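Long-range contact in uncharacterized protein (Nostoc punctiforme, PDB 2QDR), which is of unknown function but, with its double-stranded beta-helix (cupin) fold, is thought to be a dioxygenase: residues W194-K208 against W220-M234. Sequence-based numbering, arbitrary orientation.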
ATOM      1  N   TRP A 194      -7.006  18.098   3.412  1.00 59.52           N
ATOM      2  CA  TRP A 194      -7.617  17.561   2.188  1.00 58.58           C
ATOM      3  C   TRP A 194      -7.391  16.063   2.084  1.00 58.51           C
ATOM      4  O   TRP A 194      -6.315  15.569   2.412  1.00 56.68           O
ATOM      5  CB  TRP A 194      -7.084  18.218   0.912  1.00 57.58           C
ATOM      6  CG  TRP A 194      -7.520  19.621   0.733  1.00 55.96           C
ATOM      7  CD1 TRP A 194      -6.770  20.734   0.893  1.00 51.77           C
ATOM      8  CD2 TRP A 194      -8.837  20.065   0.377  1.00 57.71           C
ATOM      9  NE1 TRP A 194      -7.522  21.844   0.635  1.00 54.84           N
ATOM     10  CE2 TRP A 194      -8.798  21.469   0.320  1.00 54.73           C
ATOM     11  CE3 TRP A 194     -10.044  19.409   0.098  1.00 56.24           C
ATOM     12  CZ2 TRP A 194      -9.924  22.239   0.019  1.00 54.49           C
ATOM     13  CZ3 TRP A 194     -11.174  20.176  -0.190  1.00 55.41           C
ATOM     14  CH2 TRP A 194     -11.104  21.570  -0.235  1.00 54.96           C
ATOM     15  N   GLY A 195      -8.417  15.362   1.608  1.00 59.89           N
ATOM     16  CA  GLY A 195      -8.380  13.915   1.426  1.00 61.70           C
ATOM     17  C   GLY A 195      -8.853  13.553   0.035  1.00 63.92           C
ATOM     18  O   GLY A 195      -9.291  14.427  -0.734  1.00 63.83           O
ATOM     19  N   LYS A 196      -8.762  12.257  -0.280  1.00 65.98           N
ATOM     20  CA  LYS A 196      -9.171  11.716  -1.584  1.00 66.55           C
ATOM     21  C   LYS A 196     -10.666  11.932  -1.843  1.00 67.42           C
ATOM     22  O   LYS A 196     -11.473  11.944  -0.914  1.00 67.94           O
ATOM     23  CB  LYS A 196      -8.832  10.216  -1.686  1.00 66.14           C
ATOM     24  N   ALA A 197     -11.010  12.152  -3.109  1.00 68.43           N
ATOM     25  CA  ALA A 197     -12.390  12.344  -3.531  1.00 68.76           C
ATOM     26  C   ALA A 197     -13.050  10.964  -3.628  1.00 69.58           C
ATOM     27  O   ALA A 197     -12.349   9.948  -3.771  1.00 69.84           O
ATOM     28  CB  ALA A 197     -12.435  13.057  -4.851  1.00 68.98           C
ATOM     29  N   ASP A 198     -14.384  10.927  -3.564  1.00 70.02           N
ATOM     30  CA  ASP A 198     -15.147   9.658  -3.618  1.00 70.83           C
ATOM     31  C   ASP A 198     -15.445   9.129  -5.033  1.00 70.76           C
ATOM     32  O   ASP A 198     -15.089   7.983  -5.346  1.00 70.30           O
ATOM     33  CB  ASP A 198     -16.463   9.779  -2.834  1.00 72.18           C
ATOM     34  CG  ASP A 198     -16.246   9.993  -1.340  1.00 74.98           C
ATOM     35  OD1 ASP A 198     -15.204  10.547  -0.924  1.00 76.68           O
ATOM     36  OD2 ASP A 198     -17.153   9.626  -0.575  1.00 81.73           O
ATOM     37  N   THR A 199     -16.090   9.948  -5.873  1.00 70.77           N
ATOM     38  CA  THR A 199     -16.451   9.535  -7.255  1.00 70.71           C
ATOM     39  C   THR A 199     -15.256   9.292  -8.191  1.00 69.97           C
ATOM     40  O   THR A 199     -14.177   9.868  -8.011  1.00 70.47           O
ATOM     41  CB  THR A 199     -17.355  10.559  -7.964  1.00 71.21           C
ATOM     42  OG1 THR A 199     -16.693  11.828  -7.980  1.00 75.98           O
ATOM     43  CG2 THR A 199     -18.714  10.676  -7.266  1.00 74.01           C
ATOM     44  N   VAL A 200     -15.491   8.440  -9.190  1.00 69.31           N
ATOM     45  CA  VAL A 200     -14.494   8.058 -10.207  1.00 68.86           C
ATOM     46  C   VAL A 200     -14.156   9.199 -11.189  1.00 69.36           C
ATOM     47  O   VAL A 200     -13.023   9.289 -11.686  1.00 68.90           O
ATOM     48  CB  VAL A 200     -14.970   6.774 -11.000  1.00 68.72           C
ATOM     49  CG1 VAL A 200     -14.077   6.451 -12.226  1.00 67.07           C
ATOM     50  CG2 VAL A 200     -15.080   5.557 -10.056  1.00 68.59           C
ATOM     51  N   GLN A 201     -15.133  10.068 -11.455  1.00 69.96           N
ATOM     52  CA  GLN A 201     -14.948  11.188 -12.386  1.00 70.43           C
ATOM     53  C   GLN A 201     -14.118  12.349 -11.793  1.00 70.16           C
ATOM     54  O   GLN A 201     -13.377  13.011 -12.538  1.00 71.21           O
ATOM     55  CB  GLN A 201     -16.290  11.739 -12.879  1.00 71.26           C
ATOM     56  CG  GLN A 201     -17.270  10.771 -13.622  1.00 74.24           C
ATOM     57  CD  GLN A 201     -18.136   9.891 -12.719  1.00 73.96           C
ATOM     58  OE1 GLN A 201     -18.036   9.936 -11.494  1.00 77.64           O
ATOM     59  NE2 GLN A 201     -19.016   9.111 -13.334  1.00 72.45           N
ATOM     60  N   PHE A 202     -14.249  12.594 -10.479  1.00 68.68           N
ATOM     61  CA  PHE A 202     -13.507  13.656  -9.774  1.00 67.98           C
ATOM     62  C   PHE A 202     -12.232  13.147  -9.068  1.00 67.56           C
ATOM     63  O   PHE A 202     -11.992  13.486  -7.910  1.00 67.60           O
ATOM     64  CB  PHE A 202     -14.423  14.375  -8.766  1.00 68.51           C
ATOM     65  CG  PHE A 202     -15.516  15.191  -9.400  1.00 69.10           C
ATOM     66  CD1 PHE A 202     -16.706  14.609  -9.798  1.00 72.96           C
ATOM     67  CD2 PHE A 202     -15.370  16.564  -9.560  1.00 70.54           C
ATOM     68  CE1 PHE A 202     -17.719  15.381 -10.352  1.00 72.82           C
ATOM     69  CE2 PHE A 202     -16.382  17.330 -10.120  1.00 70.10           C
ATOM     70  CZ  PHE A 202     -17.544  16.730 -10.520  1.00 70.23           C
ATOM     71  N   VAL A 203     -11.430  12.332  -9.762  1.00 67.90           N
ATOM     72  CA  VAL A 203     -10.152  11.805  -9.227  1.00 68.35           C
ATOM     73  C   VAL A 203      -9.114  12.940  -9.038  1.00 68.04           C
ATOM     74  O   VAL A 203      -8.370  12.935  -8.055  1.00 68.18           O
ATOM     75  CB  VAL A 203      -9.564  10.614 -10.118  1.00 69.08           C
ATOM     76  CG1 VAL A 203      -8.062  10.323  -9.863  1.00 70.70           C
ATOM     77  CG2 VAL A 203     -10.381   9.348  -9.938  1.00 69.19           C
ATOM     78  N   GLN A 204      -9.092  13.909  -9.965  1.00 67.47           N
ATOM     79  CA  GLN A 204      -8.184  15.066  -9.928  1.00 66.09           C
ATOM     80  C   GLN A 204      -8.851  16.207  -9.177  1.00 64.96           C
ATOM     81  O   GLN A 204      -9.094  17.298  -9.710  1.00 64.91           O
ATOM     82  CB  GLN A 204      -7.785  15.499 -11.346  1.00 66.65           C
ATOM     83  CG  GLN A 204      -7.048  14.465 -12.215  1.00 67.29           C
ATOM     84  CD  GLN A 204      -5.692  14.012 -11.657  1.00 69.33           C
ATOM     85  OE1 GLN A 204      -4.657  14.244 -12.283  1.00 70.88           O
ATOM     86  NE2 GLN A 204      -5.690  13.391 -10.477  1.00 65.68           N
ATOM     87  N   ALA A 205      -9.127  15.932  -7.912  1.00 63.15           N
ATOM     88  CA  ALA A 205      -9.770  16.856  -7.017  1.00 61.73           C
ATOM     89  C   ALA A 205      -9.628  16.262  -5.645  1.00 61.14           C
ATOM     90  O   ALA A 205      -9.249  15.101  -5.506  1.00 60.34           O
ATOM     91  CB  ALA A 205     -11.221  17.024  -7.368  1.00 60.94           C
ATOM     92  N   ASN A 206      -9.895  17.077  -4.638  1.00 61.11           N
ATOM     93  CA  ASN A 206      -9.832  16.660  -3.255  1.00 61.57           C
ATOM     94  C   ASN A 206     -11.114  17.058  -2.569  1.00 62.12           C
ATOM     95  O   ASN A 206     -11.803  17.982  -3.008  1.00 62.36           O
ATOM     96  CB  ASN A 206      -8.607  17.255  -2.575  1.00 61.55           C
ATOM     97  CG  ASN A 206      -7.317  16.584  -3.007  1.00 64.06           C
ATOM     98  OD1 ASN A 206      -6.357  17.251  -3.367  1.00 72.88           O
ATOM     99  ND2 ASN A 206      -7.300  15.257  -3.002  1.00 63.85           N
ATOM    100  N   LYS A 207     -11.383  16.389  -1.451  1.00 62.56           N
ATOM    101  CA  LYS A 207     -12.606  16.561  -0.705  1.00 63.10           C
ATOM    102  C   LYS A 207     -12.362  16.775   0.793  1.00 62.10           C
ATOM    103  O   LYS A 207     -11.376  16.283   1.341  1.00 61.07           O
ATOM    104  CB  LYS A 207     -13.374  15.258  -0.944  1.00 63.84           C
ATOM    105  CG  LYS A 207     -14.875  15.213  -0.789  1.00 66.16           C
ATOM    106  CD  LYS A 207     -15.304  13.740  -0.996  1.00 67.17           C
ATOM    107  CE  LYS A 207     -16.813  13.496  -1.096  1.00 68.97           C
ATOM    108  NZ  LYS A 207     -17.379  13.839  -2.426  1.00 65.22           N
ATOM    109  N   LYS A 208     -13.236  17.552   1.431  1.00 62.33           N
ATOM    110  CA  LYS A 208     -13.203  17.792   2.881  1.00 61.97           C
ATOM    111  C   LYS A 208     -14.577  17.525   3.442  1.00 62.67           C
ATOM    112  O   LYS A 208     -15.456  18.384   3.340  1.00 64.32           O
ATOM    113  CB  LYS A 208     -12.812  19.210   3.284  1.00 61.20           C
ATOM    114  CG  LYS A 208     -11.355  19.497   3.361  1.00 61.82           C
ATOM    115  CD  LYS A 208     -11.150  20.941   3.793  1.00 60.09           C
ATOM    116  CE  LYS A 208      -9.691  21.273   3.840  1.00 59.38           C
ATOM    117  NZ  LYS A 208      -9.409  22.633   4.357  1.00 59.66           N
ATOM    118  N   TRP A 220     -19.761  18.570   2.145  1.00 60.20           N
ATOM    119  CA  TRP A 220     -18.305  18.628   2.006  1.00 60.85           C
ATOM    120  C   TRP A 220     -17.860  19.778   1.130  1.00 60.19           C
ATOM    121  O   TRP A 220     -18.664  20.358   0.412  1.00 61.40           O
ATOM    122  CB  TRP A 220     -17.737  17.333   1.410  1.00 61.88           C
ATOM    123  CG  TRP A 220     -18.199  17.027   0.019  1.00 62.44           C
ATOM    124  CD1 TRP A 220     -17.726  17.568  -1.150  1.00 62.51           C
ATOM    125  CD2 TRP A 220     -19.180  16.067  -0.356  1.00 63.06           C
ATOM    126  NE1 TRP A 220     -18.386  17.027  -2.224  1.00 63.79           N
ATOM    127  CE2 TRP A 220     -19.284  16.101  -1.766  1.00 64.12           C
ATOM    128  CE3 TRP A 220     -19.986  15.180   0.361  1.00 63.04           C
ATOM    129  CZ2 TRP A 220     -20.160  15.276  -2.473  1.00 61.94           C
ATOM    130  CZ3 TRP A 220     -20.862  14.367  -0.342  1.00 64.14           C
ATOM    131  CH2 TRP A 220     -20.937  14.419  -1.749  1.00 62.20           C
ATOM    132  N   LEU A 221     -16.574  20.086   1.222  1.00 60.16           N
ATOM    133  CA  LEU A 221     -15.918  21.092   0.406  1.00 60.60           C
ATOM    134  C   LEU A 221     -15.180  20.315  -0.650  1.00 61.07           C
ATOM    135  O   LEU A 221     -14.563  19.296  -0.324  1.00 61.46           O
ATOM    136  CB  LEU A 221     -14.955  21.978   1.198  1.00 60.11           C
ATOM    137  CG  LEU A 221     -15.527  23.249   1.833  1.00 62.49           C
ATOM    138  CD1 LEU A 221     -16.893  23.041   2.465  1.00 64.58           C
ATOM    139  CD2 LEU A 221     -14.535  23.800   2.839  1.00 62.56           C
ATOM    140  N   LEU A 222     -15.281  20.770  -1.903  1.00 61.43           N
ATOM    141  CA  LEU A 222     -14.619  20.150  -3.053  1.00 61.82           C
ATOM    142  C   LEU A 222     -13.593  21.121  -3.610  1.00 62.25           C
ATOM    143  O   LEU A 222     -13.932  22.258  -3.938  1.00 63.15           O
ATOM    144  CB  LEU A 222     -15.621  19.809  -4.157  1.00 61.82           C
ATOM    145  CG  LEU A 222     -15.097  19.118  -5.434  1.00 61.42           C
ATOM    146  CD1 LEU A 222     -14.581  17.736  -5.135  1.00 55.51           C
ATOM    147  CD2 LEU A 222     -16.191  19.043  -6.498  1.00 63.27           C
ATOM    148  N   ALA A 223     -12.348  20.668  -3.718  1.00 61.74           N
ATOM    149  CA  ALA A 223     -11.271  21.471  -4.261  1.00 61.29           C
ATOM    150  C   ALA A 223     -10.959  20.867  -5.607  1.00 61.55           C
ATOM    151  O   ALA A 223     -10.522  19.708  -5.664  1.00 61.22           O
ATOM    152  CB  ALA A 223     -10.050  21.442  -3.379  1.00 60.89           C
ATOM    153  N   ILE A 224     -11.224  21.615  -6.679  1.00 60.99           N
ATOM    154  CA  ILE A 224     -10.940  21.150  -8.031  1.00 61.44           C
ATOM    155  C   ILE A 224      -9.610  21.752  -8.407  1.00 61.67           C
ATOM    156  O   ILE A 224      -9.439  22.969  -8.324  1.00 61.62           O
ATOM    157  CB  ILE A 224     -12.002  21.555  -9.058  1.00 61.85           C
ATOM    158  CG1 ILE A 224     -13.369  20.979  -8.642  1.00 62.51           C
ATOM    159  CG2 ILE A 224     -11.570  21.090 -10.480  1.00 62.44           C
ATOM    160  CD1 ILE A 224     -14.507  21.288  -9.580  1.00 61.61           C
ATOM    161  N   LEU A 225      -8.671  20.904  -8.812  1.00 61.73           N
ATOM    162  CA  LEU A 225      -7.356  21.378  -9.204  1.00 62.13           C
ATOM    163  C   LEU A 225      -7.419  22.036 -10.569  1.00 61.73           C
ATOM    164  O   LEU A 225      -8.391  21.831 -11.299  1.00 62.36           O
ATOM    165  CB  LEU A 225      -6.359  20.215  -9.259  1.00 63.22           C
ATOM    166  CG  LEU A 225      -6.096  19.478  -7.942  1.00 66.59           C
ATOM    167  CD1 LEU A 225      -5.149  18.290  -8.129  1.00 70.65           C
ATOM    168  CD2 LEU A 225      -5.534  20.428  -6.939  1.00 69.19           C
ATOM    169  N   PRO A 226      -6.401  22.850 -10.923  1.00 61.37           N
ATOM    170  CA  PRO A 226      -6.376  23.455 -12.262  1.00 61.23           C
ATOM    171  C   PRO A 226      -6.340  22.405 -13.393  1.00 61.07           C
ATOM    172  O   PRO A 226      -6.203  21.220 -13.131  1.00 61.26           O
ATOM    173  CB  PRO A 226      -5.073  24.260 -12.254  1.00 61.47           C
ATOM    174  CG  PRO A 226      -4.784  24.516 -10.844  1.00 60.84           C
ATOM    175  CD  PRO A 226      -5.256  23.310 -10.111  1.00 60.73           C
ATOM    176  N   HIS A 227      -6.465  22.848 -14.636  1.00 61.02           N
ATOM    177  CA  HIS A 227      -6.477  21.964 -15.820  1.00 60.73           C
ATOM    178  C   HIS A 227      -7.423  20.748 -15.691  1.00 60.57           C
ATOM    179  O   HIS A 227      -7.079  19.644 -16.119  1.00 61.84           O
ATOM    180  CB  HIS A 227      -5.067  21.451 -16.193  1.00 59.40           C
ATOM    181  CG  HIS A 227      -4.038  22.523 -16.328  1.00 58.91           C
ATOM    182  ND1 HIS A 227      -2.715  22.326 -16.000  1.00 56.53           N
ATOM    183  CD2 HIS A 227      -4.149  23.827 -16.668  1.00 59.76           C
ATOM    184  CE1 HIS A 227      -2.040  23.442 -16.205  1.00 57.53           C
ATOM    185  NE2 HIS A 227      -2.888  24.369 -16.609  1.00 57.91           N
ATOM    186  N   PHE A 228      -8.596  20.967 -15.106  1.00 60.07           N
ATOM    187  CA  PHE A 228      -9.582  19.917 -14.889  1.00 60.11           C
ATOM    188  C   PHE A 228     -10.500  19.776 -16.086  1.00 61.09           C
ATOM    189  O   PHE A 228     -10.867  20.774 -16.708  1.00 60.57           O
ATOM    190  CB  PHE A 228     -10.401  20.223 -13.620  1.00 59.74           C
ATOM    191  CG  PHE A 228     -11.510  19.224 -13.325  1.00 58.05           C
ATOM    192  CD1 PHE A 228     -11.229  18.003 -12.726  1.00 56.40           C
ATOM    193  CD2 PHE A 228     -12.844  19.533 -13.610  1.00 59.49           C
ATOM    194  CE1 PHE A 228     -12.249  17.099 -12.443  1.00 60.94           C
ATOM    195  CE2 PHE A 228     -13.879  18.632 -13.324  1.00 56.09           C
ATOM    196  CZ  PHE A 228     -13.586  17.422 -12.741  1.00 58.01           C
ATOM    197  N   ASP A 229     -10.857  18.526 -16.397  1.00 61.62           N
ATOM    198  CA  ASP A 229     -11.758  18.198 -17.487  1.00 61.92           C
ATOM    199  C   ASP A 229     -12.355  16.808 -17.228  1.00 61.89           C
ATOM    200  O   ASP A 229     -11.692  15.806 -17.457  1.00 60.40           O
ATOM    201  CB  ASP A 229     -11.016  18.264 -18.827  1.00 62.35           C
ATOM    202  CG  ASP A 229     -11.936  18.079 -20.031  1.00 63.09           C
ATOM    203  OD1 ASP A 229     -13.144  17.865 -19.854  1.00 65.27           O
ATOM    204  OD2 ASP A 229     -11.440  18.176 -21.169  1.00 67.19           O
ATOM    205  N   ASN A 230     -13.613  16.743 -16.781  1.00 63.12           N
ATOM    206  CA  ASN A 230     -14.265  15.429 -16.496  1.00 63.63           C
ATOM    207  C   ASN A 230     -14.601  14.609 -17.762  1.00 62.92           C
ATOM    208  O   ASN A 230     -15.101  13.498 -17.642  1.00 62.71           O
ATOM    209  CB  ASN A 230     -15.492  15.554 -15.565  1.00 63.59           C
ATOM    210  CG  ASN A 230     -16.642  16.296 -16.191  1.00 65.80           C
ATOM    211  OD1 ASN A 230     -16.643  16.630 -17.382  1.00 69.53           O
ATOM    212  ND2 ASN A 230     -17.634  16.584 -15.384  1.00 63.12           N
ATOM    213  N   LYS A 231     -14.468  15.223 -18.940  1.00 63.22           N
ATOM    214  CA  LYS A 231     -14.626  14.572 -20.264  1.00 64.09           C
ATOM    215  C   LYS A 231     -16.024  14.253 -20.753  1.00 63.09           C
ATOM    216  O   LYS A 231     -16.285  14.452 -21.933  1.00 63.76           O
ATOM    217  CB  LYS A 231     -13.714  13.305 -20.341  1.00 64.74           C
ATOM    218  CG  LYS A 231     -12.230  13.679 -20.165  1.00 65.03           C
ATOM    219  CD  LYS A 231     -11.368  12.577 -19.567  1.00 67.17           C
ATOM    220  CE  LYS A 231     -10.009  13.160 -19.128  1.00 70.73           C
ATOM    221  NZ  LYS A 231      -9.189  12.199 -18.353  1.00 74.15           N
ATOM    222  N   TYR A 232     -16.921  13.796 -19.876  1.00 62.27           N
ATOM    223  CA  TYR A 232     -18.262  13.400 -20.286  1.00 60.90           C
ATOM    224  C   TYR A 232     -19.349  14.082 -19.468  1.00 60.84           C
ATOM    225  O   TYR A 232     -19.066  14.830 -18.542  1.00 60.61           O
ATOM    226  CB  TYR A 232     -18.376  11.887 -20.098  1.00 60.67           C
ATOM    227  CG  TYR A 232     -17.092  11.128 -20.371  1.00 61.18           C
ATOM    228  CD1 TYR A 232     -16.581  11.009 -21.659  1.00 60.83           C
ATOM    229  CD2 TYR A 232     -16.391  10.514 -19.328  1.00 62.06           C
ATOM    230  CE1 TYR A 232     -15.393  10.320 -21.900  1.00 60.63           C
ATOM    231  CE2 TYR A 232     -15.210   9.819 -19.563  1.00 60.24           C
ATOM    232  CZ  TYR A 232     -14.718   9.721 -20.846  1.00 60.55           C
ATOM    233  OH  TYR A 232     -13.547   9.022 -21.074  1.00 63.58           O
ATOM    234  N   GLN A 233     -20.601  13.828 -19.832  1.00 60.79           N
ATOM    235  CA  GLN A 233     -21.734  14.356 -19.091  1.00 61.59           C
ATOM    236  C   GLN A 233     -21.937  13.389 -17.935  1.00 61.92           C
ATOM    237  O   GLN A 233     -21.328  12.313 -17.923  1.00 61.81           O
ATOM    238  CB  GLN A 233     -23.004  14.447 -19.934  1.00 61.60           C
ATOM    239  CG  GLN A 233     -22.853  15.308 -21.179  1.00 61.75           C
ATOM    240  CD  GLN A 233     -24.143  15.455 -21.967  1.00 60.99           C
ATOM    241  OE1 GLN A 233     -25.224  15.649 -21.408  1.00 60.02           O
ATOM    242  NE2 GLN A 233     -24.022  15.415 -23.282  1.00 70.00           N
HETATM  243  N   MSE A 234     -22.778  13.761 -16.971  1.00 62.38           N
HETATM  244  CA  MSE A 234     -23.057  12.906 -15.811  1.00 64.05           C
HETATM  245  C   MSE A 234     -24.529  12.817 -15.425  1.00 61.73           C
HETATM  246  O   MSE A 234     -25.157  13.817 -15.090  1.00 60.08           O
HETATM  247  CB  MSE A 234     -22.308  13.398 -14.584  1.00 64.93           C
HETATM  248  CG  MSE A 234     -20.805  13.295 -14.664  1.00 69.30           C
HETATM  249 SE   MSE A 234     -20.115  14.092 -13.018  0.75 69.79          SE
HETATM  250  CE  MSE A 234     -18.371  14.175 -13.414  1.00 76.48           C
TER
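Lys207 sends CG anti to its backbone N (chi1 -157°) and runs extended as far as CE, where a turn at chi4 of 78° lays NZ over the indole of Trp220; Trp220 meets it with CG between its own N and carbonyl carbon. NZ lies 3.3 Å from the centroid of the six-membered ring of Trp220, a cation-pi contact, while CE makes a CH-pi contact with the same ring. A broad, electron-rich indole suits a long cationic chain, and a leucine in place of Trp220 would probably leave the ammonium of Lys207 without the aromatic face it rests on. Both residues belong to an antiparallel hairpin in one sheet of the double-stranded beta-helix, the cupin fold; Asn206-Ala223 and Lys208-Leu221 are hydrogen-bonded pairs, with Lys207-Leu222 a non-hydrogen-bonded pair between them. On the other face, the small methyl of Ala223 fits against the Trp194 ring, and Lys208 CE covers the opposite side. Trp194 NE1 donates a hydrogen bond to Pro226 O of a second subunit. Phe202, a flat apolar loop residue near a bound unidentified ligand, meets Leu222 CD2 obliquely, lies slid aside from Phe228 at 22°, and takes an oblique Met-aromatic contact from SE of the flexible selenomethionine Met234, whose CE approaches CE1.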